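Local coordinates for ochratoxinase (Aspergillus niger, PDB 4C65), which hydrolyses ochratoxin A to ochratoxin alpha and L-phenylalanine, acting as a secreted, homooctameric zinc carboxypeptidase that prefers aromatic C-terminal residues, at residues Asp67-Phe72 with Gly334-Pro339; Tyr112-Gly117 with Val136-Ala141; Ser262-Ser267 with Leu283-Arg288; Thr287-Glu292 with Ala344-Phe349. All coordinates share one frame; numbering follows the deposited sequence. Where two conformers were deposited one is given.

Interaction 1: Asp67-Phe72 with Gly334-Pro339; sequences DCHMHF and GTDTAP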
loop_
_atom_site.group_PDB
_atom_site.type_symbol
_atom_site.label_atom_id
_atom_site.label_comp_id
_atom_site.label_asym_id
_atom_site.label_seq_id
_atom_site.Cartn_x
_atom_site.Cartn_y
_atom_site.Cartn_z
ATOM N N ASP A 67 36.086 -19.582 -11.955
ATOM C CA ASP A 67 35.491 -20.068 -10.737
ATOM C C ASP A 67 33.995 -20.089 -10.930
ATOM O O ASP A 67 33.398 -19.064 -11.292
ATOM C CB ASP A 67 35.878 -19.240 -9.534
ATOM C CG ASP A 67 35.597 -19.984 -8.231
ATOM O OD1 ASP A 67 34.399 -20.036 -7.821
ATOM O OD2 ASP A 67 36.565 -20.517 -7.656
ATOM N N CYS A 68 33.401 -21.253 -10.686
ATOM C CA CYS A 68 32.003 -21.471 -10.979
ATOM C C CYS A 68 31.071 -21.284 -9.795
ATOM O O CYS A 68 29.882 -21.592 -9.888
ATOM C CB CYS A 68 31.831 -22.859 -11.554
ATOM S SG CYS A 68 32.756 -23.087 -13.091
ATOM N N HIS A 69 31.597 -20.802 -8.679
ATOM C CA HIS A 69 30.760 -20.515 -7.534
ATOM C C HIS A 69 31.198 -19.262 -6.771
ATOM O O HIS A 69 31.805 -19.355 -5.722
ATOM C CB HIS A 69 30.698 -21.706 -6.577
ATOM C CG HIS A 69 29.516 -21.650 -5.660
ATOM N ND1 HIS A 69 28.657 -22.709 -5.499
ATOM C CD2 HIS A 69 29.000 -20.639 -4.922
ATOM C CE1 HIS A 69 27.688 -22.368 -4.666
ATOM N NE2 HIS A 69 27.868 -21.117 -4.310
ATOM N N MET A 70 30.858 -18.102 -7.311
ATOM C CA MET A 70 31.171 -16.829 -6.685
ATOM C C MET A 70 29.879 -16.182 -6.223
ATOM O O MET A 70 28.812 -16.556 -6.659
ATOM C CB MET A 70 31.886 -15.922 -7.678
ATOM C CG MET A 70 33.189 -16.494 -8.258
ATOM S SD MET A 70 34.375 -16.974 -6.999
ATOM C CE MET A 70 34.814 -15.338 -6.398
ATOM N N HIS A 71 29.971 -15.249 -5.292
ATOM C CA HIS A 71 28.815 -14.465 -4.920
ATOM C C HIS A 71 29.181 -12.990 -4.858
ATOM O O HIS A 71 30.070 -12.591 -4.128
ATOM C CB HIS A 71 28.146 -14.964 -3.632
ATOM C CG HIS A 71 29.072 -15.094 -2.459
ATOM N ND1 HIS A 71 29.404 -16.317 -1.909
ATOM C CD2 HIS A 71 29.703 -14.162 -1.702
ATOM C CE1 HIS A 71 30.212 -16.133 -0.876
ATOM N NE2 HIS A 71 30.420 -14.836 -0.738
ATOM N N PHE A 72 28.494 -12.197 -5.670
ATOM C CA PHE A 72 28.788 -10.811 -5.828
ATOM C C PHE A 72 28.015 -10.022 -4.795
ATOM O O PHE A 72 27.046 -9.333 -5.100
ATOM C CB PHE A 72 28.436 -10.357 -7.251
ATOM C CG PHE A 72 29.542 -10.590 -8.255
ATOM C CD1 PHE A 72 30.021 -11.863 -8.501
ATOM C CD2 PHE A 72 30.064 -9.533 -8.980
ATOM C CE1 PHE A 72 31.031 -12.076 -9.431
ATOM C CE2 PHE A 72 31.061 -9.742 -9.904
ATOM C CZ PHE A 72 31.538 -11.023 -10.143
ATOM N N GLY A 334 34.629 -24.492 -8.026
ATOM C CA GLY A 334 34.000 -23.320 -7.458
ATOM C C GLY A 334 34.416 -23.226 -6.029
ATOM O O GLY A 334 34.643 -24.234 -5.381
ATOM N N THR A 335 34.483 -21.999 -5.526
ATOM C CA THR A 335 35.045 -21.724 -4.197
ATOM C C THR A 335 33.989 -21.341 -3.157
ATOM O O THR A 335 34.136 -21.628 -1.962
ATOM C CB THR A 335 36.094 -20.611 -4.328
ATOM O OG1 THR A 335 37.056 -21.002 -5.309
ATOM C CG2 THR A 335 36.824 -20.380 -3.013
ATOM N N ASP A 336 32.921 -20.702 -3.628
ATOM C CA ASP A 336 31.892 -20.104 -2.787
ATOM C C ASP A 336 32.481 -18.964 -1.976
ATOM O O ASP A 336 32.548 -19.011 -0.756
ATOM C CB ASP A 336 31.231 -21.144 -1.895
ATOM C CG ASP A 336 29.852 -20.707 -1.396
ATOM O OD1 ASP A 336 29.511 -19.514 -1.439
ATOM O OD2 ASP A 336 29.109 -21.582 -0.939
ATOM N N THR A 337 32.898 -17.927 -2.677
ATOM C CA THR A 337 33.538 -16.780 -2.044
ATOM C C THR A 337 33.241 -15.491 -2.823
ATOM O O THR A 337 32.684 -15.516 -3.912
ATOM C CB THR A 337 35.060 -17.038 -1.962
ATOM O OG1 THR A 337 35.675 -16.075 -1.111
ATOM C CG2 THR A 337 35.686 -16.982 -3.338
ATOM N N ALA A 338 33.620 -14.360 -2.243
ATOM C CA ALA A 338 33.503 -13.060 -2.902
ATOM C C ALA A 338 34.562 -12.927 -3.983
ATOM O O ALA A 338 35.636 -13.514 -3.886
ATOM C CB ALA A 338 33.674 -11.934 -1.874
ATOM N N PRO A 339 34.274 -12.132 -5.018
ATOM C CA PRO A 339 35.283 -11.787 -6.056
ATOM C C PRO A 339 36.597 -11.285 -5.476
ATOM O O PRO A 339 36.590 -10.516 -4.523
ATOM C CB PRO A 339 34.606 -10.662 -6.824
ATOM C CG PRO A 339 33.139 -11.004 -6.722
ATOM C CD PRO A 339 32.943 -11.597 -5.358
#
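His69 and His71, both ligands of the first zinc, meet the active-site residue Asp336 in different ways. The His69 ring stacks on the carboxylate of Asp336, the planes 29° apart and His69 NE2 3.5 Å from Asp336 CG. Asp336 CG, anti to the backbone N (chi1 -159°), runs beside His69, and Asp336 CB lies over the imidazole face. His71 instead offers an edge: His71 ND1 lies 3.2 Å from Asp336 OD1 in a weak hydrogen bond, OD1 lying in the ring plane, while Thr337 C packs over one face toward the rim. This is the His-X-His signature of the amidohydrolase superfamily, at the mouth of the TIM barrel, facing the catalytic aspartate that follows strand 331-332. The backbone fixes the spacing, since Asp336 N donates to His69 O (2.7 Å) and His71 N to Thr337 O (3.1 Å). Behind these, Asp67 OD1 takes two N-H groups: its syn lone pair receives Thr335 N at 3.0 Å, and His69 N closes an Asx turn from the anti side. Away from the metals, Pro339 CG sits over the centre of the Phe72 ring, 3.6 Å from Phe72 CE1, and Met70 CE reaches Ala338 O at 3.2 Å. Glu264 OE1 accepts from His69 ND1, and Phe437 of a neighbouring subunit packs on Ala338.

Interaction 2: Tyr112-Gly117 with Val136-Ala141; sequences YRDLAG and VYSSGA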
loop_
_atom_site.group_PDB
_atom_site.type_symbol
_atom_site.label_atom_id
_atom_site.label_comp_id
_atom_site.label_asym_id
_atom_site.label_seq_id
_atom_site.Cartn_x
_atom_site.Cartn_y
_atom_site.Cartn_z
ATOM N N TYR A 112 33.957 -15.760 -14.120
ATOM C CA TYR A 112 33.326 -16.044 -12.863
ATOM C C TYR A 112 31.839 -16.376 -13.106
ATOM O O TYR A 112 31.177 -15.715 -13.873
ATOM C CB TYR A 112 33.351 -14.796 -11.995
ATOM C CG TYR A 112 34.525 -14.582 -11.051
ATOM C CD1 TYR A 112 35.486 -15.556 -10.816
ATOM C CD2 TYR A 112 34.605 -13.392 -10.318
ATOM C CE1 TYR A 112 36.512 -15.322 -9.907
ATOM C CE2 TYR A 112 35.605 -13.171 -9.409
ATOM C CZ TYR A 112 36.570 -14.122 -9.219
ATOM O OH TYR A 112 37.545 -13.872 -8.295
ATOM N N ARG A 113 31.340 -17.418 -12.438
ATOM C CA ARG A 113 29.908 -17.642 -12.325
ATOM C C ARG A 113 29.432 -17.180 -10.956
ATOM O O ARG A 113 29.737 -17.808 -9.932
ATOM C CB ARG A 113 29.542 -19.110 -12.577
ATOM C CG ARG A 113 28.041 -19.321 -12.785
ATOM C CD ARG A 113 27.690 -20.773 -13.043
ATOM N NE ARG A 113 28.041 -21.629 -11.911
ATOM C CZ ARG A 113 27.561 -22.850 -11.691
ATOM N NH1 ARG A 113 26.671 -23.403 -12.510
ATOM N NH2 ARG A 113 27.963 -23.532 -10.627
ATOM N N ASP A 114 28.726 -16.049 -10.962
ATOM C CA ASP A 114 28.103 -15.460 -9.791
ATOM C C ASP A 114 26.781 -16.184 -9.536
ATOM O O ASP A 114 25.936 -16.253 -10.428
ATOM C CB ASP A 114 27.836 -13.977 -10.063
ATOM C CG ASP A 114 27.000 -13.325 -9.013
ATOM O OD1 ASP A 114 27.135 -13.663 -7.821
ATOM O OD2 ASP A 114 26.247 -12.410 -9.365
ATOM N N LEU A 115 26.588 -16.681 -8.320
ATOM C CA LEU A 115 25.389 -17.454 -7.988
ATOM C C LEU A 115 24.485 -16.804 -6.941
ATOM O O LEU A 115 23.444 -17.357 -6.564
ATOM C CB LEU A 115 25.806 -18.846 -7.541
ATOM C CG LEU A 115 26.421 -19.708 -8.636
ATOM C CD1 LEU A 115 26.796 -21.063 -8.052
ATOM C CD2 LEU A 115 25.450 -19.883 -9.806
ATOM N N ALA A 116 24.832 -15.607 -6.490
ATOM C CA ALA A 116 23.897 -14.790 -5.732
ATOM C C ALA A 116 24.484 -13.402 -5.600
ATOM O O ALA A 116 25.548 -13.233 -5.006
ATOM C CB ALA A 116 23.662 -15.382 -4.354
ATOM N N GLY A 117 23.830 -12.396 -6.130
ATOM C CA GLY A 117 24.314 -11.042 -5.916
ATOM C C GLY A 117 24.149 -10.116 -7.098
ATOM O O GLY A 117 23.219 -10.260 -7.899
ATOM N N VAL A 136 31.565 -12.106 -16.398
ATOM C CA VAL A 136 30.663 -12.485 -15.328
ATOM C C VAL A 136 29.404 -13.145 -15.892
ATOM O O VAL A 136 28.712 -12.579 -16.716
ATOM C CB VAL A 136 30.273 -11.261 -14.466
ATOM C CG1 VAL A 136 29.275 -11.665 -13.375
ATOM C CG2 VAL A 136 31.516 -10.644 -13.837
ATOM N N TYR A 137 29.145 -14.378 -15.473
ATOM C CA TYR A 137 27.894 -15.036 -15.756
ATOM C C TYR A 137 27.159 -15.108 -14.434
ATOM O O TYR A 137 27.557 -15.852 -13.529
ATOM C CB TYR A 137 28.120 -16.440 -16.330
ATOM C CG TYR A 137 28.970 -16.440 -17.542
ATOM C CD1 TYR A 137 30.338 -16.409 -17.442
ATOM C CD2 TYR A 137 28.405 -16.483 -18.797
ATOM C CE1 TYR A 137 31.143 -16.404 -18.577
ATOM C CE2 TYR A 137 29.182 -16.465 -19.937
ATOM C CZ TYR A 137 30.562 -16.425 -19.827
ATOM O OH TYR A 137 31.334 -16.425 -20.959
ATOM N N SER A 138 26.088 -14.333 -14.311
ATOM C CA SER A 138 25.426 -14.172 -13.046
ATOM C C SER A 138 24.039 -14.796 -13.059
ATOM O O SER A 138 23.353 -14.798 -14.069
ATOM C CB SER A 138 25.320 -12.677 -12.702
ATOM O OG SER A 138 24.669 -12.470 -11.458
ATOM N N SER A 139 23.648 -15.315 -11.897
ATOM C CA SER A 139 22.315 -15.838 -11.675
ATOM C C SER A 139 21.319 -14.722 -11.309
ATOM O O SER A 139 20.102 -14.961 -11.254
ATOM C CB SER A 139 22.373 -16.836 -10.532
ATOM O OG SER A 139 22.863 -16.172 -9.379
ATOM N N GLY A 140 21.826 -13.511 -11.063
ATOM C CA GLY A 140 21.033 -12.490 -10.399
ATOM C C GLY A 140 20.823 -12.995 -8.981
ATOM O O GLY A 140 21.785 -13.439 -8.333
ATOM N N ALA A 141 19.585 -12.963 -8.507
ATOM C CA ALA A 141 19.271 -13.459 -7.169
ATOM C C ALA A 141 19.218 -14.981 -7.130
ATOM O O ALA A 141 18.786 -15.612 -8.091
ATOM C CB ALA A 141 17.948 -12.917 -6.726
HETATM O O HOH W 1 22.940 -9.771 -10.675
#
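Ser138 OG donates to Asp114 OD2 over 2.6 Å, meeting it on the anti side and 33° out of the carboxylate plane. Both residues also fold the chain that follows them. Ser138 OG, anti to its own backbone N (chi1 180°), accepts from Gly140 N in an ST turn, and Asp114 OD1 is met from above its plane by Ala116 N, 3.3 Å away, in an Asx turn; Phe72 N is a further donor to OD1. Where the two turns come together, Gly140 O is gripped from opposite faces by Gly117 N, at 3.2 Å, and by Ser139 OG. A water donates to both Gly117 O and Ser138 OG. Upstream the backbones pair in parallel: Tyr137 N points almost straight at Tyr112 O (2.9 Å, 177° at the hydrogen), Asp114 N reaches Tyr137 O at 2.8 Å, and Ser139 N bonds to Asp114 O. Here side chains pack mostly on backbone carbonyls. Tyr112 O lies in the plane of the Tyr137 ring, 3.7 Å from Tyr137 CD1, and Arg113 CG rests 3.6 Å from Tyr137 O. The guanidinium of Arg113 is drawn elsewhere, to Cys68 O and, in a salt bridge, to Glu264, with Leu115 CD2 over the rim of one face. Strands 109-114 and 135-138, joined through helix 119-127, form a beta-alpha-beta crossover of the TIM barrel, and their ends lead into the metal site, where Leu115 O accepts from the zinc-binding Lys204.

Interaction 3: Ser262-Ser267 with Leu283-Arg288; sequences SLEHVS and LYVATR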
loop_
_atom_site.group_PDB
_atom_site.type_symbol
_atom_site.label_atom_id
_atom_site.label_comp_id
_atom_site.label_asym_id
_atom_site.label_seq_id
_atom_site.Cartn_x
_atom_site.Cartn_y
_atom_site.Cartn_z
ATOM N N SER A 262 23.539 -28.335 -13.111
ATOM C CA SER A 262 24.723 -28.084 -12.311
ATOM C C SER A 262 24.342 -28.207 -10.846
ATOM O O SER A 262 23.303 -27.717 -10.430
ATOM C CB SER A 262 25.264 -26.687 -12.646
ATOM O OG SER A 262 26.360 -26.324 -11.817
ATOM N N LEU A 263 25.146 -28.900 -10.064
ATOM C CA LEU A 263 24.856 -29.053 -8.651
ATOM C C LEU A 263 26.019 -28.548 -7.855
ATOM O O LEU A 263 27.184 -28.834 -8.195
ATOM C CB LEU A 263 24.601 -30.516 -8.299
ATOM C CG LEU A 263 23.469 -31.170 -9.061
ATOM C CD1 LEU A 263 23.410 -32.647 -8.697
ATOM C CD2 LEU A 263 22.141 -30.492 -8.792
ATOM N N GLU A 264 25.712 -27.850 -6.766
ATOM C CA GLU A 264 26.744 -27.312 -5.903
ATOM C C GLU A 264 26.815 -28.051 -4.565
ATOM O O GLU A 264 25.780 -28.444 -4.029
ATOM C CB GLU A 264 26.510 -25.825 -5.694
ATOM C CG GLU A 264 25.850 -25.140 -6.860
ATOM C CD GLU A 264 26.869 -25.084 -7.994
ATOM O OE1 GLU A 264 27.999 -24.592 -7.728
ATOM O OE2 GLU A 264 26.562 -25.517 -9.135
ATOM N N HIS A 265 28.031 -28.192 -4.050
ATOM C CA HIS A 265 28.314 -28.876 -2.803
ATOM C C HIS A 265 28.139 -30.379 -2.942
ATOM O O HIS A 265 29.105 -31.141 -2.798
ATOM C CB HIS A 265 27.469 -28.327 -1.637
ATOM C CG HIS A 265 27.301 -26.841 -1.670
ATOM N ND1 HIS A 265 28.368 -25.976 -1.611
ATOM C CD2 HIS A 265 26.199 -26.072 -1.799
ATOM C CE1 HIS A 265 27.932 -24.735 -1.701
ATOM N NE2 HIS A 265 26.616 -24.765 -1.804
ATOM N N VAL A 266 26.903 -30.796 -3.186
ATOM C CA VAL A 266 26.564 -32.177 -3.475
ATOM C C VAL A 266 27.086 -33.115 -2.407
ATOM O O VAL A 266 27.476 -34.244 -2.694
ATOM C CB VAL A 266 27.065 -32.624 -4.860
ATOM C CG1 VAL A 266 26.003 -33.477 -5.528
ATOM C CG2 VAL A 266 27.369 -31.446 -5.772
ATOM N N SER A 267 26.993 -32.677 -1.160
ATOM C CA SER A 267 27.642 -33.346 -0.031
ATOM C C SER A 267 27.281 -34.818 0.202
ATOM O O SER A 267 28.080 -35.550 0.784
ATOM C CB SER A 267 27.378 -32.551 1.255
ATOM O OG SER A 267 27.797 -31.214 1.086
ATOM N N LEU A 283 26.746 -31.181 -14.118
ATOM C CA LEU A 283 28.034 -30.727 -13.640
ATOM C C LEU A 283 28.103 -30.797 -12.118
ATOM O O LEU A 283 27.129 -30.463 -11.435
ATOM C CB LEU A 283 28.300 -29.306 -14.102
ATOM C CG LEU A 283 29.704 -28.754 -13.857
ATOM C CD1 LEU A 283 30.733 -29.520 -14.680
ATOM C CD2 LEU A 283 29.731 -27.300 -14.238
ATOM N N TYR A 284 29.272 -31.222 -11.602
ATOM C CA TYR A 284 29.544 -31.331 -10.179
ATOM C C TYR A 284 30.495 -30.210 -9.768
ATOM O O TYR A 284 31.629 -30.151 -10.244
ATOM C CB TYR A 284 30.189 -32.678 -9.875
ATOM C CG TYR A 284 30.208 -33.139 -8.412
ATOM C CD1 TYR A 284 30.998 -32.512 -7.462
ATOM C CD2 TYR A 284 29.487 -34.262 -8.012
ATOM C CE1 TYR A 284 31.047 -32.967 -6.147
ATOM C CE2 TYR A 284 29.518 -34.724 -6.704
ATOM C CZ TYR A 284 30.299 -34.080 -5.769
ATOM O OH TYR A 284 30.329 -34.540 -4.467
ATOM N N VAL A 285 30.037 -29.351 -8.864
ATOM C CA VAL A 285 30.848 -28.287 -8.316
ATOM C C VAL A 285 30.896 -28.441 -6.809
ATOM O O VAL A 285 29.947 -28.088 -6.102
ATOM C CB VAL A 285 30.268 -26.922 -8.693
ATOM C CG1 VAL A 285 31.153 -25.800 -8.165
ATOM C CG2 VAL A 285 30.113 -26.836 -10.203
ATOM N N ALA A 286 32.028 -28.922 -6.310
ATOM C CA ALA A 286 32.129 -29.350 -4.911
ATOM C C ALA A 286 32.158 -28.203 -3.883
ATOM O O ALA A 286 31.599 -28.337 -2.808
ATOM C CB ALA A 286 33.348 -30.254 -4.742
ATOM N N THR A 287 32.791 -27.088 -4.243
ATOM C CA THR A 287 33.104 -25.985 -3.309
ATOM C C THR A 287 33.719 -26.483 -2.010
ATOM O O THR A 287 33.234 -26.196 -0.927
ATOM C CB THR A 287 31.896 -25.056 -3.029
ATOM O OG1 THR A 287 30.912 -25.740 -2.258
ATOM C CG2 THR A 287 31.247 -24.590 -4.321
ATOM N N ARG A 288 34.817 -27.222 -2.129
ATOM C CA ARG A 288 35.459 -27.824 -0.971
ATOM C C ARG A 288 36.055 -26.764 -0.072
ATOM O O ARG A 288 36.188 -26.989 1.127
ATOM C CB ARG A 288 36.527 -28.848 -1.401
ATOM C CG ARG A 288 37.229 -29.587 -0.256
ATOM C CD ARG A 288 36.284 -30.434 0.574
ATOM N NE ARG A 288 36.937 -30.967 1.757
ATOM C CZ ARG A 288 36.364 -31.809 2.627
ATOM N NH1 ARG A 288 35.102 -32.201 2.472
ATOM N NH2 ARG A 288 37.046 -32.249 3.664
#
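His265, a ligand of the second zinc, points its ND1 at Thr287 OG1, 2.6 Å away and 19° out of the ring plane. Thr287 OG1 sits between its own backbone N and carbonyl carbon (chi1 70°) and passes its proton on to Ala286 O, so the hydroxyl is left to accept from ND1. This fixes the rotation of the imidazole and is consistent with NE2 serving the metal. His265 is also tied by its backbone, just after the chain turns a corner at Glu264. Val285 pairs through both backbone groups: its O accepts from His265 N at 2.8 Å, and its N donates to Leu263 O at 3.0 Å. The Val285 side chain runs beside Glu264 in the same direction, and Glu264 OE2 bonds to Ser243 OG. At the start of the pairing Leu283 O accepts from Leu263 N (2.9 Å), and Leu283 CB comes near Ser262 CA. On the face that carries Leu263 and Tyr284, the loop residue Val266 sets CG2 above the centre of the Tyr284 ring, 3.8 Å from the centroid, a CH-pi contact. Helix 271-280 links the two parallel strands as a beta-alpha-beta unit of the barrel; strand 242-246 borders 262-263 and strand 331-332 borders 283-285, while Leu263 packs on helix 249-258 and Tyr284 on helix 304-327.

Interaction 4: Thr287-Glu292 with Ala344-Phe349; sequences TRSVIE and ALELQF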
loop_
_atom_site.group_PDB
_atom_site.type_symbol
_atom_site.label_atom_id
_atom_site.label_comp_id
_atom_site.label_asym_id
_atom_site.label_seq_id
_atom_site.Cartn_x
_atom_site.Cartn_y
_atom_site.Cartn_z
ATOM N N THR A 287 32.791 -27.088 -4.243
ATOM C CA THR A 287 33.104 -25.985 -3.309
ATOM C C THR A 287 33.719 -26.483 -2.010
ATOM O O THR A 287 33.234 -26.196 -0.927
ATOM C CB THR A 287 31.896 -25.056 -3.029
ATOM O OG1 THR A 287 30.912 -25.740 -2.258
ATOM C CG2 THR A 287 31.247 -24.590 -4.321
ATOM N N ARG A 288 34.817 -27.222 -2.129
ATOM C CA ARG A 288 35.459 -27.824 -0.971
ATOM C C ARG A 288 36.055 -26.764 -0.072
ATOM O O ARG A 288 36.188 -26.989 1.127
ATOM C CB ARG A 288 36.527 -28.848 -1.401
ATOM C CG ARG A 288 37.229 -29.587 -0.256
ATOM C CD ARG A 288 36.284 -30.434 0.574
ATOM N NE ARG A 288 36.937 -30.967 1.757
ATOM C CZ ARG A 288 36.364 -31.809 2.627
ATOM N NH1 ARG A 288 35.102 -32.201 2.472
ATOM N NH2 ARG A 288 37.046 -32.249 3.664
ATOM N N SER A 289 36.388 -25.603 -0.635
ATOM C CA SER A 289 36.949 -24.488 0.155
ATOM C C SER A 289 36.077 -24.126 1.349
ATOM O O SER A 289 36.569 -23.925 2.453
ATOM C CB SER A 289 37.145 -23.240 -0.700
ATOM O OG SER A 289 38.283 -23.363 -1.530
ATOM N N VAL A 290 34.781 -24.048 1.127
ATOM C CA VAL A 290 33.872 -23.659 2.159
ATOM C C VAL A 290 33.846 -24.654 3.322
ATOM O O VAL A 290 33.766 -24.270 4.499
ATOM C CB VAL A 290 32.507 -23.398 1.494
ATOM C CG1 VAL A 290 31.400 -24.358 1.907
ATOM C CG2 VAL A 290 32.078 -21.953 1.655
ATOM N N ILE A 291 33.926 -25.936 3.001
ATOM C CA ILE A 291 34.032 -26.980 4.029
ATOM C C ILE A 291 35.343 -26.844 4.791
ATOM O O ILE A 291 35.373 -27.005 6.011
ATOM C CB ILE A 291 33.922 -28.405 3.442
ATOM C CG1 ILE A 291 32.462 -28.830 3.285
ATOM C CG2 ILE A 291 34.364 -29.455 4.448
ATOM C CD1 ILE A 291 31.576 -28.378 2.172
ATOM N N GLU A 292 36.422 -26.573 4.065
ATOM C CA GLU A 292 37.747 -26.519 4.660
ATOM C C GLU A 292 37.874 -25.345 5.603
ATOM O O GLU A 292 38.584 -25.426 6.590
ATOM C CB GLU A 292 38.830 -26.467 3.579
ATOM C CG GLU A 292 38.991 -27.757 2.772
ATOM C CD GLU A 292 39.475 -28.935 3.611
ATOM O OE1 GLU A 292 40.126 -28.719 4.648
ATOM O OE2 GLU A 292 39.188 -30.080 3.226
ATOM N N ALA A 344 42.148 -19.813 -5.801
ATOM C CA ALA A 344 43.245 -20.727 -6.148
ATOM C C ALA A 344 43.316 -21.931 -5.216
ATOM O O ALA A 344 43.708 -23.016 -5.634
ATOM C CB ALA A 344 44.574 -19.978 -6.147
ATOM N N LEU A 345 42.915 -21.746 -3.963
ATOM C CA LEU A 345 42.839 -22.841 -3.006
ATOM C C LEU A 345 41.998 -24.022 -3.494
ATOM O O LEU A 345 42.237 -25.172 -3.101
ATOM C CB LEU A 345 42.228 -22.361 -1.695
ATOM C CG LEU A 345 43.082 -21.701 -0.619
ATOM C CD1 LEU A 345 42.300 -21.611 0.684
ATOM C CD2 LEU A 345 44.354 -22.485 -0.354
ATOM N N GLU A 346 40.972 -23.737 -4.278
ATOM C CA GLU A 346 40.078 -24.786 -4.724
ATOM C C GLU A 346 40.822 -25.774 -5.629
ATOM O O GLU A 346 40.491 -26.977 -5.651
ATOM C CB GLU A 346 38.869 -24.193 -5.443
ATOM C CG GLU A 346 37.729 -25.170 -5.662
ATOM C CD GLU A 346 37.116 -25.676 -4.364
ATOM O OE1 GLU A 346 37.266 -25.025 -3.316
ATOM O OE2 GLU A 346 36.462 -26.739 -4.417
ATOM N N LEU A 347 41.807 -25.270 -6.376
ATOM C CA LEU A 347 42.636 -26.148 -7.206
ATOM C C LEU A 347 43.463 -27.072 -6.315
ATOM O O LEU A 347 43.574 -28.263 -6.591
ATOM C CB LEU A 347 43.541 -25.339 -8.139
ATOM C CG LEU A 347 42.833 -24.697 -9.333
ATOM C CD1 LEU A 347 43.478 -23.376 -9.665
ATOM C CD2 LEU A 347 42.840 -25.593 -10.553
ATOM N N GLN A 348 44.037 -26.508 -5.264
ATOM C CA GLN A 348 44.765 -27.281 -4.281
ATOM C C GLN A 348 43.902 -28.407 -3.701
ATOM O O GLN A 348 44.330 -29.546 -3.632
ATOM C CB GLN A 348 45.241 -26.371 -3.164
ATOM C CG GLN A 348 45.879 -27.125 -2.030
ATOM C CD GLN A 348 46.493 -26.219 -0.985
ATOM O OE1 GLN A 348 46.951 -25.112 -1.262
ATOM N NE2 GLN A 348 46.591 -26.738 0.223
ATOM N N PHE A 349 42.657 -28.087 -3.359
ATOM C CA PHE A 349 41.782 -29.075 -2.776
ATOM C C PHE A 349 41.333 -30.107 -3.777
ATOM O O PHE A 349 41.153 -31.258 -3.412
ATOM C CB PHE A 349 40.576 -28.420 -2.085
ATOM C CG PHE A 349 40.950 -27.486 -0.958
ATOM C CD1 PHE A 349 41.905 -27.847 -0.027
ATOM C CD2 PHE A 349 40.311 -26.253 -0.820
ATOM C CE1 PHE A 349 42.233 -26.996 1.007
ATOM C CE2 PHE A 349 40.645 -25.391 0.206
ATOM C CZ PHE A 349 41.603 -25.767 1.122
HETATM O O HOH W 2 34.829 -26.910 -6.649
#
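Glu346 reaches from helix 344-354 to the first turn of helix 288-297, joining two helices of the TIM-barrel domain whose short segments run nearly perpendicular, at 89° and 9.6 Å between axes. The hydrogen bonds converge on its carboxylate, which faces the helix start with both oxygens. Glu346 OE2 takes Arg288 N at 2.9 Å and Glu346 OE1 takes Ser289 N, each through the syn lone pair. OE1 has a second donor in Ser289 OG, only 2.6 Å away and close to the line of the C-O bond. A water spans Thr287 N and Glu346 OE2. Backbone N-H groups at a helix start would probably favour the ionised carboxylate. Among charged groups, Arg288 NE forms a salt bridge within helix 288-297 to Glu292 OE2 at 2.8 Å; that oxygen has a further partner in Arg353, and Arg288 NH1 turns to helix 304-327, where it donates to Ala314 O and His317. Ring and aliphatic contacts fall to Phe349, whose side chain slides past Glu292 in the opposite direction. Arg288 CG lies 4.0 Å from Phe349 CB, and a polar atom, Ser289 OG, meets the ring at its edge, in plane, 3.6 Å from Phe349 CE2. Over the centre of one face stands Glu292 CG, 3.7 Å from the ring centroid and 12° off its normal.

How the interactions relate
All four contacts belong to the TIM-barrel part of the subunit. Interaction 1 joins distant parts of the chain, and the segments of interactions 2 and 3 both fall between its two; interaction 4 alternates with it, about 11 Å away centre to centre and touching it. Interactions 2 and 3, each a beta-alpha-beta pair of neighbouring strands, have centres about 16 Å apart yet meet through Arg113 and Glu264. Interaction 1 lies about 9 Å from interaction 2 and about 12 Å from interaction 3, centre to centre, touching both. Interaction 4 shares Thr287 and Arg288 with interaction 3, extending it from strand to helix. Zinc-binding His69, His71 and His265 and active-site Asp336 are thereby anchored on one framework.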